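Local coordinates for protein transcription termination factor FttA (Methanosarcina mazei, PDB 2XR1) that probably terminates transcription by cutting and degrading nascent RNA, as a zinc-dependent nuclease of the metallo-beta-lactamase superfamily that forms a homodimer, at residues Leu311-Val316 with Phe327-His332; Thr269-Asp274 with His332-Ala337; Arg362-Ala367 with Glu463-Asp468; Pro321-Thr326 with Ser339-Gly344. All coordinates share one frame; numbering follows the deposited sequence.

Contact 1 of 4, residues Leu311-Val316 with Phe327-His332; sequences LDYEEV and FHNAGH. With ZN (zinc ion), chain E.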
loop_
_atom_site.group_PDB
_atom_site.type_symbol
_atom_site.label_atom_id
_atom_site.label_comp_id
_atom_site.label_asym_id
_atom_site.label_seq_id
_atom_site.Cartn_x
_atom_site.Cartn_y
_atom_site.Cartn_z
ATOM N N LEU B 311 -12.563 -24.831 7.690
ATOM C CA LEU B 311 -11.686 -25.789 7.061
ATOM C C LEU B 311 -10.888 -26.477 8.108
ATOM O O LEU B 311 -10.382 -25.832 9.033
ATOM C CB LEU B 311 -10.711 -25.073 6.164
ATOM C CG LEU B 311 -11.301 -24.056 5.203
ATOM C CD1 LEU B 311 -10.108 -23.482 4.420
ATOM C CD2 LEU B 311 -12.367 -24.696 4.320
ATOM N N ASP B 312 -10.711 -27.780 7.965
ATOM C CA ASP B 312 -9.860 -28.527 8.872
ATOM C C ASP B 312 -8.369 -28.369 8.529
ATOM O O ASP B 312 -7.984 -28.025 7.384
ATOM C CB ASP B 312 -10.266 -29.988 8.870
ATOM C CG ASP B 312 -11.628 -30.220 9.568
ATOM O OD1 ASP B 312 -11.702 -30.106 10.801
ATOM O OD2 ASP B 312 -12.646 -30.535 8.906
ATOM N N TYR B 313 -7.517 -28.617 9.530
ATOM C CA TYR B 313 -6.094 -28.710 9.277
ATOM C C TYR B 313 -5.807 -29.619 8.067
ATOM O O TYR B 313 -6.473 -30.673 7.876
ATOM C CB TYR B 313 -5.380 -29.285 10.478
ATOM C CG TYR B 313 -5.419 -28.467 11.732
ATOM C CD1 TYR B 313 -5.446 -27.083 11.696
ATOM C CD2 TYR B 313 -5.346 -29.074 12.971
ATOM C CE1 TYR B 313 -5.449 -26.329 12.875
ATOM C CE2 TYR B 313 -5.323 -28.328 14.126
ATOM C CZ TYR B 313 -5.377 -26.961 14.077
ATOM O OH TYR B 313 -5.398 -26.204 15.255
ATOM N N GLU B 314 -4.790 -29.222 7.293
ATOM C CA GLU B 314 -4.226 -30.043 6.204
ATOM C C GLU B 314 -5.122 -30.217 4.976
ATOM O O GLU B 314 -4.888 -31.074 4.150
ATOM C CB GLU B 314 -3.785 -31.422 6.715
ATOM C CG GLU B 314 -2.612 -31.386 7.678
ATOM C CD GLU B 314 -2.018 -32.787 7.941
ATOM O OE1 GLU B 314 -2.447 -33.813 7.301
ATOM O OE2 GLU B 314 -1.119 -32.870 8.806
ATOM N N GLU B 315 -6.123 -29.375 4.851
ATOM C CA GLU B 315 -7.109 -29.487 3.809
ATOM C C GLU B 315 -6.806 -28.315 2.874
ATOM O O GLU B 315 -7.046 -27.159 3.246
ATOM C CB GLU B 315 -8.473 -29.387 4.462
ATOM C CG GLU B 315 -9.686 -29.484 3.581
ATOM C CD GLU B 315 -10.968 -29.720 4.417
ATOM O OE1 GLU B 315 -11.432 -28.785 5.138
ATOM O OE2 GLU B 315 -11.494 -30.860 4.372
ATOM N N VAL B 316 -6.224 -28.637 1.705
ATOM C CA VAL B 316 -5.790 -27.666 0.718
ATOM C C VAL B 316 -6.977 -27.123 -0.033
ATOM O O VAL B 316 -7.696 -27.876 -0.650
ATOM C CB VAL B 316 -4.834 -28.288 -0.345
ATOM C CG1 VAL B 316 -4.341 -27.220 -1.284
ATOM C CG2 VAL B 316 -3.672 -28.992 0.328
ATOM N N PHE B 327 -4.477 -24.848 6.408
ATOM C CA PHE B 327 -4.236 -24.577 7.816
ATOM C C PHE B 327 -3.452 -25.714 8.455
ATOM O O PHE B 327 -3.606 -26.874 8.067
ATOM C CB PHE B 327 -5.555 -24.440 8.563
ATOM C CG PHE B 327 -6.314 -23.176 8.274
ATOM C CD1 PHE B 327 -5.687 -21.938 8.292
ATOM C CD2 PHE B 327 -7.678 -23.234 8.058
ATOM C CE1 PHE B 327 -6.410 -20.785 8.054
ATOM C CE2 PHE B 327 -8.438 -22.081 7.856
ATOM C CZ PHE B 327 -7.819 -20.871 7.852
ATOM N N HIS B 328 -2.611 -25.391 9.440
ATOM C CA HIS B 328 -1.882 -26.403 10.201
ATOM C C HIS B 328 -1.934 -26.041 11.684
ATOM O O HIS B 328 -2.151 -24.904 12.040
ATOM C CB HIS B 328 -0.426 -26.484 9.775
ATOM C CG HIS B 328 -0.201 -26.818 8.330
ATOM N ND1 HIS B 328 0.125 -28.090 7.898
ATOM C CD2 HIS B 328 -0.131 -26.025 7.235
ATOM C CE1 HIS B 328 0.335 -28.072 6.593
ATOM N NE2 HIS B 328 0.183 -26.830 6.165
ATOM N N ASN B 329 -1.667 -27.010 12.551
ATOM C CA ASN B 329 -1.715 -26.769 13.971
ATOM C C ASN B 329 -0.744 -25.674 14.430
ATOM O O ASN B 329 0.419 -25.683 14.079
ATOM C CB ASN B 329 -1.409 -28.038 14.737
ATOM C CG ASN B 329 -1.497 -27.829 16.252
ATOM O OD1 ASN B 329 -2.578 -27.704 16.797
ATOM N ND2 ASN B 329 -0.346 -27.801 16.931
ATOM N N ALA B 330 -1.221 -24.733 15.232
ATOM C CA ALA B 330 -0.343 -23.639 15.706
ATOM C C ALA B 330 0.085 -23.871 17.140
ATOM O O ALA B 330 1.064 -23.306 17.564
ATOM C CB ALA B 330 -1.025 -22.288 15.595
ATOM N N GLY B 331 -0.689 -24.653 17.897
ATOM C CA GLY B 331 -0.383 -24.945 19.290
ATOM C C GLY B 331 -0.709 -23.839 20.273
ATOM O O GLY B 331 -0.307 -23.912 21.426
ATOM N N HIS B 332 -1.470 -22.823 19.862
ATOM C CA HIS B 332 -1.686 -21.635 20.689
ATOM C C HIS B 332 -2.976 -21.791 21.487
ATOM O O HIS B 332 -2.956 -21.766 22.698
ATOM C CB HIS B 332 -1.716 -20.423 19.768
ATOM C CG HIS B 332 -2.059 -19.124 20.431
ATOM N ND1 HIS B 332 -1.283 -18.561 21.417
ATOM C CD2 HIS B 332 -3.050 -18.237 20.179
ATOM C CE1 HIS B 332 -1.787 -17.383 21.749
ATOM N NE2 HIS B 332 -2.861 -17.162 21.013
HETATM ZN ZN ZN E . -3.785 -15.191 20.485
HETATM O O HOH W 1 -6.478 -26.345 5.657
#
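Phe-327 and Tyr-313 bury the most surface here. The Phe-327 ring meets Leu-311 with its rim: CD2 is 4.0 Å from Leu-311 CB, and Leu-311 O lies near the ring plane. The two side chains cross at about a right angle. Tyr-313 works the other way, with a face. Its CG stands beside the backbone N (chi1 -64°), which lays the ring over the backbone of His-328 and Asn-329. Asn-329 N sits 3.8 Å above the plane, over the ring centre. The Tyr-313 hydroxyl reaches past Asn-329 and bonds to Ser-336 O.

The loop 311-316 makes a type II beta turn from Asp-312 to Glu-315 between two strands of the metallo-beta-lactamase fold. One strand belongs to each of its two mixed sheets. The turn is tied to strand 323-329 by Glu-314 N, which donates to Phe-327 O at 2.7 Å in a nearly straight bond (169°). Water 1 adds an indirect link: it accepts from Phe-327 N and donates to the carbonyls of Asp-312 and Glu-315. Beyond the strand end, His-332 NE2 binds a zinc ion at 2.2 Å, alongside ligands from His-245, His-247 and Asp-355.

Contact 2 of 4, residues Thr269-Asp274 with His332-Ala337; sequences TPPTRD and HILGSA. With ZN (zinc ion), chain E.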
loop_
_atom_site.group_PDB
_atom_site.type_symbol
_atom_site.label_atom_id
_atom_site.label_comp_id
_atom_site.label_asym_id
_atom_site.label_seq_id
_atom_site.Cartn_x
_atom_site.Cartn_y
_atom_site.Cartn_z
ATOM N N THR B 269 -10.740 -22.448 11.258
ATOM C CA THR B 269 -10.937 -23.863 11.670
ATOM C C THR B 269 -12.295 -23.994 12.300
ATOM O O THR B 269 -12.877 -23.007 12.667
ATOM C CB THR B 269 -9.863 -24.352 12.666
ATOM O OG1 THR B 269 -9.843 -23.473 13.799
ATOM C CG2 THR B 269 -8.485 -24.398 11.977
ATOM N N PRO B 270 -12.827 -25.198 12.392
ATOM C CA PRO B 270 -14.165 -25.330 13.047
ATOM C C PRO B 270 -14.240 -24.826 14.488
ATOM O O PRO B 270 -15.216 -24.185 14.860
ATOM C CB PRO B 270 -14.452 -26.831 12.978
ATOM C CG PRO B 270 -13.643 -27.314 11.813
ATOM C CD PRO B 270 -12.445 -26.408 11.640
ATOM N N PRO B 271 -13.246 -25.128 15.321
ATOM C CA PRO B 271 -13.322 -24.608 16.673
ATOM C C PRO B 271 -13.187 -23.084 16.725
ATOM O O PRO B 271 -13.831 -22.433 17.551
ATOM C CB PRO B 271 -12.140 -25.279 17.377
ATOM C CG PRO B 271 -11.796 -26.419 16.513
ATOM C CD PRO B 271 -12.089 -26.015 15.148
ATOM N N THR B 272 -12.357 -22.516 15.874
ATOM C CA THR B 272 -12.286 -21.087 15.787
ATOM C C THR B 272 -13.666 -20.515 15.546
ATOM O O THR B 272 -14.054 -19.520 16.126
ATOM C CB THR B 272 -11.343 -20.652 14.634
ATOM O OG1 THR B 272 -10.030 -21.095 14.943
ATOM C CG2 THR B 272 -11.317 -19.171 14.448
ATOM N N ARG B 273 -14.403 -21.133 14.650
ATOM C CA ARG B 273 -15.686 -20.613 14.285
ATOM C C ARG B 273 -16.537 -20.465 15.535
ATOM O O ARG B 273 -17.095 -19.409 15.805
ATOM C CB ARG B 273 -16.338 -21.589 13.339
ATOM C CG ARG B 273 -17.353 -20.955 12.452
ATOM C CD ARG B 273 -18.723 -21.290 12.840
ATOM N NE ARG B 273 -19.033 -22.711 12.846
ATOM C CZ ARG B 273 -19.754 -23.345 11.909
ATOM N NH1 ARG B 273 -20.189 -22.718 10.798
ATOM N NH2 ARG B 273 -20.040 -24.637 12.066
ATOM N N ASP B 274 -16.599 -21.536 16.312
ATOM C CA ASP B 274 -17.454 -21.552 17.502
ATOM C C ASP B 274 -17.012 -20.540 18.567
ATOM O O ASP B 274 -17.865 -19.846 19.165
ATOM C CB ASP B 274 -17.480 -22.957 18.080
ATOM C CG ASP B 274 -18.162 -23.973 17.145
ATOM O OD1 ASP B 274 -18.850 -23.557 16.169
ATOM O OD2 ASP B 274 -18.032 -25.203 17.408
ATOM N N HIS B 332 -1.470 -22.823 19.862
ATOM C CA HIS B 332 -1.686 -21.635 20.689
ATOM C C HIS B 332 -2.976 -21.791 21.487
ATOM O O HIS B 332 -2.956 -21.766 22.698
ATOM C CB HIS B 332 -1.716 -20.423 19.768
ATOM C CG HIS B 332 -2.059 -19.124 20.431
ATOM N ND1 HIS B 332 -1.283 -18.561 21.417
ATOM C CD2 HIS B 332 -3.050 -18.237 20.179
ATOM C CE1 HIS B 332 -1.787 -17.383 21.749
ATOM N NE2 HIS B 332 -2.861 -17.162 21.013
ATOM N N ILE B 333 -4.111 -21.918 20.806
ATOM C CA ILE B 333 -5.378 -22.196 21.458
ATOM C C ILE B 333 -6.125 -23.147 20.571
ATOM O O ILE B 333 -5.687 -23.402 19.462
ATOM C CB ILE B 333 -6.246 -20.965 21.734
ATOM C CG1 ILE B 333 -6.661 -20.252 20.459
ATOM C CG2 ILE B 333 -5.583 -20.064 22.654
ATOM C CD1 ILE B 333 -7.760 -19.125 20.679
ATOM N N LEU B 334 -7.226 -23.674 21.087
ATOM C CA LEU B 334 -8.057 -24.614 20.394
ATOM C C LEU B 334 -8.369 -24.102 19.053
ATOM O O LEU B 334 -9.067 -23.129 18.926
ATOM C CB LEU B 334 -9.373 -24.855 21.166
ATOM C CG LEU B 334 -10.324 -25.912 20.604
ATOM C CD1 LEU B 334 -9.700 -27.317 20.595
ATOM C CD2 LEU B 334 -11.623 -25.877 21.380
ATOM N N GLY B 335 -7.856 -24.769 18.034
ATOM C CA GLY B 335 -8.211 -24.460 16.644
ATOM C C GLY B 335 -7.283 -23.484 16.002
ATOM O O GLY B 335 -7.507 -23.131 14.856
ATOM N N SER B 336 -6.261 -23.041 16.727
ATOM C CA SER B 336 -5.311 -22.040 16.195
ATOM C C SER B 336 -4.592 -22.600 14.984
ATOM O O SER B 336 -4.211 -23.756 14.933
ATOM C CB SER B 336 -4.295 -21.572 17.247
ATOM O OG SER B 336 -3.367 -22.592 17.683
ATOM N N ALA B 337 -4.418 -21.789 13.979
ATOM C CA ALA B 337 -3.852 -22.301 12.745
ATOM C C ALA B 337 -2.668 -21.487 12.325
ATOM O O ALA B 337 -2.508 -20.345 12.681
ATOM C CB ALA B 337 -4.888 -22.361 11.640
HETATM ZN ZN ZN E . -3.785 -15.191 20.485
#
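Thr-269 OG1 donates to Gly-335 O at 2.6 Å, and this bond is the heart of the contact. With chi1 at 56°, OG1 stands between the backbone N and the carbonyl carbon, where it can meet both Gly-335 O and the N-H of Thr-272. The donor is tilted 15° from the carbonyl plane. The same OG1 accepts a weak N-cap bond from Thr-272 N, at the start of helix 270-290. Gly-335 is the third residue of a type II turn, and with no side chain it lets the helix start come close.

Beside it Pro-271 CB packs on Leu-334 CG at 3.8 Å. Packing is looser toward Ala-337, whose CB is 4.1 Å from Thr-269 CG2. Farther along the helix, Arg-273 is partly exposed and does not meet the turn. At the other end of 332-337, His-332 N donates to Ser-336 OG.

Around the contact, helix 451-460 packs on Leu-334, strand 308-310 touches Pro-270 and Arg-273, and helix 146-157 meets Asp-274.

Contact 3 of 4, residues Arg362-Ala367 with Glu463-Asp468; sequences RLFDPA and EYLNND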
loop_
_atom_site.group_PDB
_atom_site.type_symbol
_atom_site.label_atom_id
_atom_site.label_comp_id
_atom_site.label_asym_id
_atom_site.label_seq_id
_atom_site.Cartn_x
_atom_site.Cartn_y
_atom_site.Cartn_z
ATOM N N ARG B 362 0.041 -29.193 27.569
ATOM C CA ARG B 362 -0.946 -30.108 28.080
ATOM C C ARG B 362 -2.105 -30.304 27.104
ATOM O O ARG B 362 -2.683 -31.373 27.067
ATOM C CB ARG B 362 -1.489 -29.662 29.458
ATOM C CG ARG B 362 -0.455 -29.546 30.571
ATOM C CD ARG B 362 0.324 -30.816 30.758
ATOM N NE ARG B 362 -0.564 -31.796 31.322
ATOM C CZ ARG B 362 -0.754 -31.952 32.624
ATOM N NH1 ARG B 362 -0.068 -31.207 33.498
ATOM N NH2 ARG B 362 -1.614 -32.870 33.060
ATOM N N LEU B 363 -2.463 -29.281 26.338
ATOM C CA LEU B 363 -3.647 -29.334 25.475
ATOM C C LEU B 363 -3.331 -29.650 24.013
ATOM O O LEU B 363 -4.094 -30.361 23.344
ATOM C CB LEU B 363 -4.417 -28.007 25.514
ATOM C CG LEU B 363 -5.251 -27.618 26.738
ATOM C CD1 LEU B 363 -5.709 -26.203 26.535
ATOM C CD2 LEU B 363 -6.447 -28.494 26.890
ATOM N N PHE B 364 -2.230 -29.120 23.509
ATOM C CA PHE B 364 -1.981 -29.118 22.066
ATOM C C PHE B 364 -0.624 -29.689 21.647
ATOM O O PHE B 364 0.248 -29.928 22.485
ATOM C CB PHE B 364 -2.074 -27.703 21.562
ATOM C CG PHE B 364 -3.319 -26.992 21.996
ATOM C CD1 PHE B 364 -4.580 -27.444 21.571
ATOM C CD2 PHE B 364 -3.238 -25.842 22.806
ATOM C CE1 PHE B 364 -5.724 -26.764 21.954
ATOM C CE2 PHE B 364 -4.391 -25.174 23.205
ATOM C CZ PHE B 364 -5.630 -25.627 22.774
ATOM N N ASP B 365 -0.485 -29.950 20.355
ATOM C CA ASP B 365 0.783 -30.411 19.793
ATOM C C ASP B 365 1.554 -29.171 19.356
ATOM O O ASP B 365 0.987 -28.097 19.267
ATOM C CB ASP B 365 0.556 -31.325 18.596
ATOM C CG ASP B 365 -0.187 -32.606 18.952
ATOM O OD1 ASP B 365 0.340 -33.445 19.757
ATOM O OD2 ASP B 365 -1.319 -32.781 18.383
ATOM N N PRO B 366 2.852 -29.322 19.083
ATOM C CA PRO B 366 3.645 -28.158 18.705
ATOM C C PRO B 366 3.201 -27.562 17.412
ATOM O O PRO B 366 2.679 -28.271 16.575
ATOM C CB PRO B 366 5.070 -28.725 18.511
ATOM C CG PRO B 366 5.081 -30.142 19.073
ATOM C CD PRO B 366 3.648 -30.582 19.195
ATOM N N ALA B 367 3.388 -26.258 17.267
ATOM C CA ALA B 367 3.169 -25.568 16.030
ATOM C C ALA B 367 3.894 -26.339 14.937
ATOM O O ALA B 367 4.950 -26.938 15.199
ATOM C CB ALA B 367 3.701 -24.118 16.155
ATOM N N GLU B 463 -10.436 -33.771 18.079
ATOM C CA GLU B 463 -9.364 -33.814 17.046
ATOM C C GLU B 463 -8.420 -32.612 17.082
ATOM O O GLU B 463 -7.374 -32.654 16.487
ATOM C CB GLU B 463 -9.964 -33.840 15.637
ATOM C CG GLU B 463 -10.003 -35.172 14.919
ATOM C CD GLU B 463 -11.113 -36.023 15.373
ATOM O OE1 GLU B 463 -11.276 -36.051 16.623
ATOM O OE2 GLU B 463 -11.799 -36.655 14.509
ATOM N N TYR B 464 -8.798 -31.529 17.759
ATOM C CA TYR B 464 -7.973 -30.334 17.818
ATOM C C TYR B 464 -7.114 -30.269 19.067
ATOM O O TYR B 464 -6.310 -29.350 19.224
ATOM C CB TYR B 464 -8.827 -29.060 17.603
ATOM C CG TYR B 464 -9.173 -28.945 16.143
ATOM C CD1 TYR B 464 -8.320 -28.294 15.265
ATOM C CD2 TYR B 464 -10.298 -29.581 15.613
ATOM C CE1 TYR B 464 -8.583 -28.237 13.915
ATOM C CE2 TYR B 464 -10.576 -29.534 14.246
ATOM C CZ TYR B 464 -9.709 -28.856 13.403
ATOM O OH TYR B 464 -9.914 -28.789 12.040
ATOM N N LEU B 465 -7.239 -31.278 19.908
ATOM C CA LEU B 465 -6.374 -31.496 21.065
ATOM C C LEU B 465 -5.278 -32.536 20.742
ATOM O O LEU B 465 -5.439 -33.341 19.814
ATOM C CB LEU B 465 -7.220 -32.070 22.208
ATOM C CG LEU B 465 -8.494 -31.329 22.585
ATOM C CD1 LEU B 465 -9.400 -32.146 23.496
ATOM C CD2 LEU B 465 -8.108 -29.993 23.232
ATOM N N ASN B 466 -4.216 -32.578 21.548
ATOM C CA ASN B 466 -3.186 -33.610 21.406
ATOM C C ASN B 466 -3.702 -34.977 21.867
ATOM O O ASN B 466 -4.737 -35.058 22.519
ATOM C CB ASN B 466 -1.886 -33.210 22.133
ATOM C CG ASN B 466 -2.038 -33.165 23.654
ATOM O OD1 ASN B 466 -2.657 -34.029 24.252
ATOM N ND2 ASN B 466 -1.458 -32.163 24.277
ATOM N N ASN B 467 -2.975 -36.038 21.530
ATOM C CA ASN B 467 -3.371 -37.423 21.861
ATOM C C ASN B 467 -3.741 -37.691 23.323
ATOM O O ASN B 467 -4.649 -38.475 23.617
ATOM C CB ASN B 467 -2.242 -38.404 21.499
ATOM C CG ASN B 467 -2.260 -38.829 20.029
ATOM O OD1 ASN B 467 -2.549 -38.037 19.135
ATOM N ND2 ASN B 467 -1.976 -40.126 19.787
ATOM N N ASP B 468 -3.004 -37.078 24.249
ATOM C CA ASP B 468 -3.199 -37.390 25.645
ATOM C C ASP B 468 -4.465 -36.762 26.172
ATOM O O ASP B 468 -5.232 -37.419 26.875
ATOM C CB ASP B 468 -2.007 -36.968 26.457
ATOM C CG ASP B 468 -0.767 -37.799 26.143
ATOM O OD1 ASP B 468 -0.926 -39.009 25.761
ATOM O OD2 ASP B 468 0.364 -37.224 26.281
HETATM O O HOH W 2 -2.943 -29.574 18.515
#
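Asn-466 holds the loop 362-367 with both backbone and side chain. The contact joins two domains: 362-367 belongs to the metallo-beta-lactamase part and 463-468 to the beta-CASP part. Asn-466 N donates to Leu-363 O at 2.9 Å, with an angle of 168° at the hydrogen. The amide nitrogen ND2 makes two weak bonds, one to Arg-362 O at 3.1 Å and one to Phe-364 O at 3.3 Å. Three successive carbonyls of the loop are thus met by one residue. Asp-365 adds a touch from the next position, its OD1 3.3 Å from Asn-466 CB.

Phe-364 meets the other domain with its rim. Tyr-464 O lies in the plane of the Phe-364 ring, 3.5 Å from Phe-364 CD1. Leu-363 CB covers one face of this ring. Leu-465 CD2 packs obliquely near Phe-364 CE1.

What sets Asn-466 is its place as N-cap of helix 467-472. CG sits between the backbone N and the carbonyl carbon (chi1 67°), and OD1 accepts from Leu-469 N and weakly from Asp-468 N. The loop is held by Arg-362, which forms salt bridges to Glu-397 and Glu-433. Leu-363 rests on helix 423-436. Water 2 fills in between the segments: it accepts from Asp-365 N at 3.1 Å and donates weakly to Tyr-464 O.

Contact 4 of 4, residues Pro321-Thr326 with Ser339-Gly344; sequences PDIKLT and SHFHIG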
loop_
_atom_site.group_PDB
_atom_site.type_symbol
_atom_site.label_atom_id
_atom_site.label_comp_id
_atom_site.label_asym_id
_atom_site.label_seq_id
_atom_site.Cartn_x
_atom_site.Cartn_y
_atom_site.Cartn_z
ATOM N N PRO B 321 -8.520 -17.548 -7.580
ATOM C CA PRO B 321 -8.062 -18.189 -8.810
ATOM C C PRO B 321 -6.572 -18.575 -8.771
ATOM O O PRO B 321 -6.132 -19.382 -9.555
ATOM C CB PRO B 321 -8.296 -17.119 -9.875
ATOM C CG PRO B 321 -9.303 -16.191 -9.293
ATOM C CD PRO B 321 -9.148 -16.240 -7.817
ATOM N N ASP B 322 -5.801 -17.978 -7.875
ATOM C CA ASP B 322 -4.373 -18.229 -7.854
ATOM C C ASP B 322 -3.835 -18.422 -6.461
ATOM O O ASP B 322 -2.644 -18.297 -6.256
ATOM C CB ASP B 322 -3.622 -17.092 -8.551
ATOM C CG ASP B 322 -3.860 -15.688 -7.897
ATOM O OD1 ASP B 322 -4.762 -15.488 -7.029
ATOM O OD2 ASP B 322 -3.108 -14.772 -8.263
ATOM N N ILE B 323 -4.700 -18.732 -5.504
ATOM C CA ILE B 323 -4.255 -18.928 -4.139
ATOM C C ILE B 323 -4.891 -20.155 -3.519
ATOM O O ILE B 323 -6.102 -20.288 -3.565
ATOM C CB ILE B 323 -4.532 -17.707 -3.257
ATOM C CG1 ILE B 323 -3.951 -16.454 -3.892
ATOM C CG2 ILE B 323 -3.918 -17.909 -1.873
ATOM C CD1 ILE B 323 -4.153 -15.249 -3.066
ATOM N N LYS B 324 -4.051 -21.042 -2.988
ATOM C CA LYS B 324 -4.507 -22.200 -2.238
ATOM C C LYS B 324 -4.065 -22.045 -0.810
ATOM O O LYS B 324 -2.917 -21.729 -0.561
ATOM C CB LYS B 324 -3.892 -23.476 -2.783
ATOM C CG LYS B 324 -4.526 -23.952 -4.024
ATOM C CD LYS B 324 -3.959 -25.283 -4.426
ATOM C CE LYS B 324 -4.402 -25.698 -5.856
ATOM N NZ LYS B 324 -4.250 -24.566 -6.833
ATOM N N LEU B 325 -4.970 -22.298 0.114
ATOM C CA LEU B 325 -4.730 -22.150 1.552
ATOM C C LEU B 325 -4.783 -23.505 2.244
ATOM O O LEU B 325 -5.629 -24.347 1.911
ATOM C CB LEU B 325 -5.815 -21.273 2.166
ATOM C CG LEU B 325 -5.913 -21.271 3.705
ATOM C CD1 LEU B 325 -4.655 -20.669 4.354
ATOM C CD2 LEU B 325 -7.190 -20.550 4.208
ATOM N N THR B 326 -3.848 -23.703 3.187
ATOM C CA THR B 326 -3.830 -24.877 4.077
ATOM C C THR B 326 -3.591 -24.447 5.512
ATOM O O THR B 326 -2.582 -23.788 5.814
ATOM C CB THR B 326 -2.725 -25.859 3.759
ATOM O OG1 THR B 326 -2.497 -25.934 2.353
ATOM C CG2 THR B 326 -3.087 -27.262 4.290
ATOM N N SER B 339 -1.124 -20.520 8.710
ATOM C CA SER B 339 -1.757 -20.384 7.431
ATOM C C SER B 339 -0.733 -20.425 6.333
ATOM O O SER B 339 0.089 -19.550 6.254
ATOM C CB SER B 339 -2.518 -19.092 7.449
ATOM O OG SER B 339 -3.487 -19.215 8.496
ATOM N N HIS B 340 -0.767 -21.467 5.528
ATOM C CA HIS B 340 0.098 -21.573 4.378
ATOM C C HIS B 340 -0.645 -21.195 3.075
ATOM O O HIS B 340 -1.701 -21.763 2.761
ATOM C CB HIS B 340 0.627 -23.014 4.302
ATOM C CG HIS B 340 1.542 -23.274 3.160
ATOM N ND1 HIS B 340 1.087 -23.622 1.912
ATOM C CD2 HIS B 340 2.890 -23.248 3.076
ATOM C CE1 HIS B 340 2.117 -23.779 1.101
ATOM N NE2 HIS B 340 3.226 -23.549 1.780
ATOM N N PHE B 341 -0.086 -20.261 2.326
ATOM C CA PHE B 341 -0.659 -19.806 1.070
ATOM C C PHE B 341 0.248 -20.126 -0.087
ATOM O O PHE B 341 1.399 -19.653 -0.138
ATOM C CB PHE B 341 -0.832 -18.311 1.084
ATOM C CG PHE B 341 -1.825 -17.831 2.071
ATOM C CD1 PHE B 341 -3.152 -17.715 1.729
ATOM C CD2 PHE B 341 -1.445 -17.471 3.339
ATOM C CE1 PHE B 341 -4.047 -17.227 2.601
ATOM C CE2 PHE B 341 -2.373 -16.994 4.241
ATOM C CZ PHE B 341 -3.659 -16.886 3.865
ATOM N N HIS B 342 -0.293 -20.896 -1.016
ATOM C CA HIS B 342 0.426 -21.401 -2.185
ATOM C C HIS B 342 -0.101 -20.566 -3.311
ATOM O O HIS B 342 -1.296 -20.624 -3.602
ATOM C CB HIS B 342 0.090 -22.898 -2.376
ATOM C CG HIS B 342 0.702 -23.537 -3.581
ATOM N ND1 HIS B 342 2.029 -23.401 -3.912
ATOM C CD2 HIS B 342 0.176 -24.375 -4.507
ATOM C CE1 HIS B 342 2.279 -24.077 -5.020
ATOM N NE2 HIS B 342 1.169 -24.681 -5.399
ATOM N N ILE B 343 0.765 -19.738 -3.896
ATOM C CA ILE B 343 0.358 -18.752 -4.890
ATOM C C ILE B 343 0.780 -19.158 -6.261
ATOM O O ILE B 343 1.943 -19.412 -6.516
ATOM C CB ILE B 343 0.957 -17.379 -4.547
ATOM C CG1 ILE B 343 0.743 -17.107 -3.036
ATOM C CG2 ILE B 343 0.413 -16.267 -5.513
ATOM C CD1 ILE B 343 0.480 -15.743 -2.708
ATOM N N GLY B 344 -0.186 -19.221 -7.164
ATOM C CA GLY B 344 0.061 -19.636 -8.550
ATOM C C GLY B 344 0.335 -21.117 -8.697
ATOM O O GLY B 344 -0.050 -21.899 -7.855
HETATM O O HOH W 3 -1.261 -24.135 0.616
#
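Leu-325 CD1 lies over one face of the Phe-341 ring. Leu-325 CD1 is 4.1 Å from the centroid of the Phe-341 ring, 18° off its normal, a CH-pi contact. Both side chains point the same way, side by side. Ile-323 CG2 comes instead to the edge of that ring, 3.7 Å from Phe-341 CD1. His-342 has Lys-324 CD at its edge, near the ring plane, and Gly-344 O over one face. At the edge of the His-340 ring, water 3 lies in plane, 2.7 Å from ND1. This water also bonds to Thr-326 OG1 and donates to Lys-324 O. It links the His-340 ring to the other strand, while NE2 of the same ring donates to Arg-373 O.

The two strands form an antiparallel hairpin, with side chains on both faces. Lys-324 with His-342 and Thr-326 with His-340 are the hydrogen-bonded pairs. Lys-324 N to His-342 O is 2.9 Å, and the return bond from His-342 N to Lys-324 O is 2.8 Å. Gly-344 N continues the pattern to Asp-322 O.

Strand 317-320 flanks the hairpin on one side and strand 348-352 on the other. Ile-323, Leu-325, Phe-341 and Ile-343 share one face. From it, Ile-323, Phe-341 and Ile-343 pack on strands 199-203 and 208-211 of the second sheet, in the core of the metallo-beta-lactamase sandwich.

Overall arrangement
Contacts 1, 2 and 4 share one hairpin. Contact 4 pairs strands 323-329 and 337-343, contact 1 covers the far part of the first strand, and contact 2 holds the loop between them. Contacts 1 and 2 have centres 9 Å apart and share His-332, a zinc ligand. Contact 3 brings in the beta-CASP domain; its centre is about 12 Å from the centres of contacts 1 and 2, and its segments touch both. Tyr-464 OH bonds to Asp-312 OD1 at 2.5 Å, and Asn-329 ND2 to Asp-365 O at 2.7 Å. The Phe-364 side chain is about 6 Å from that of His-332. Contacts 3 and 4 do not touch, and their centres are 25 Å apart.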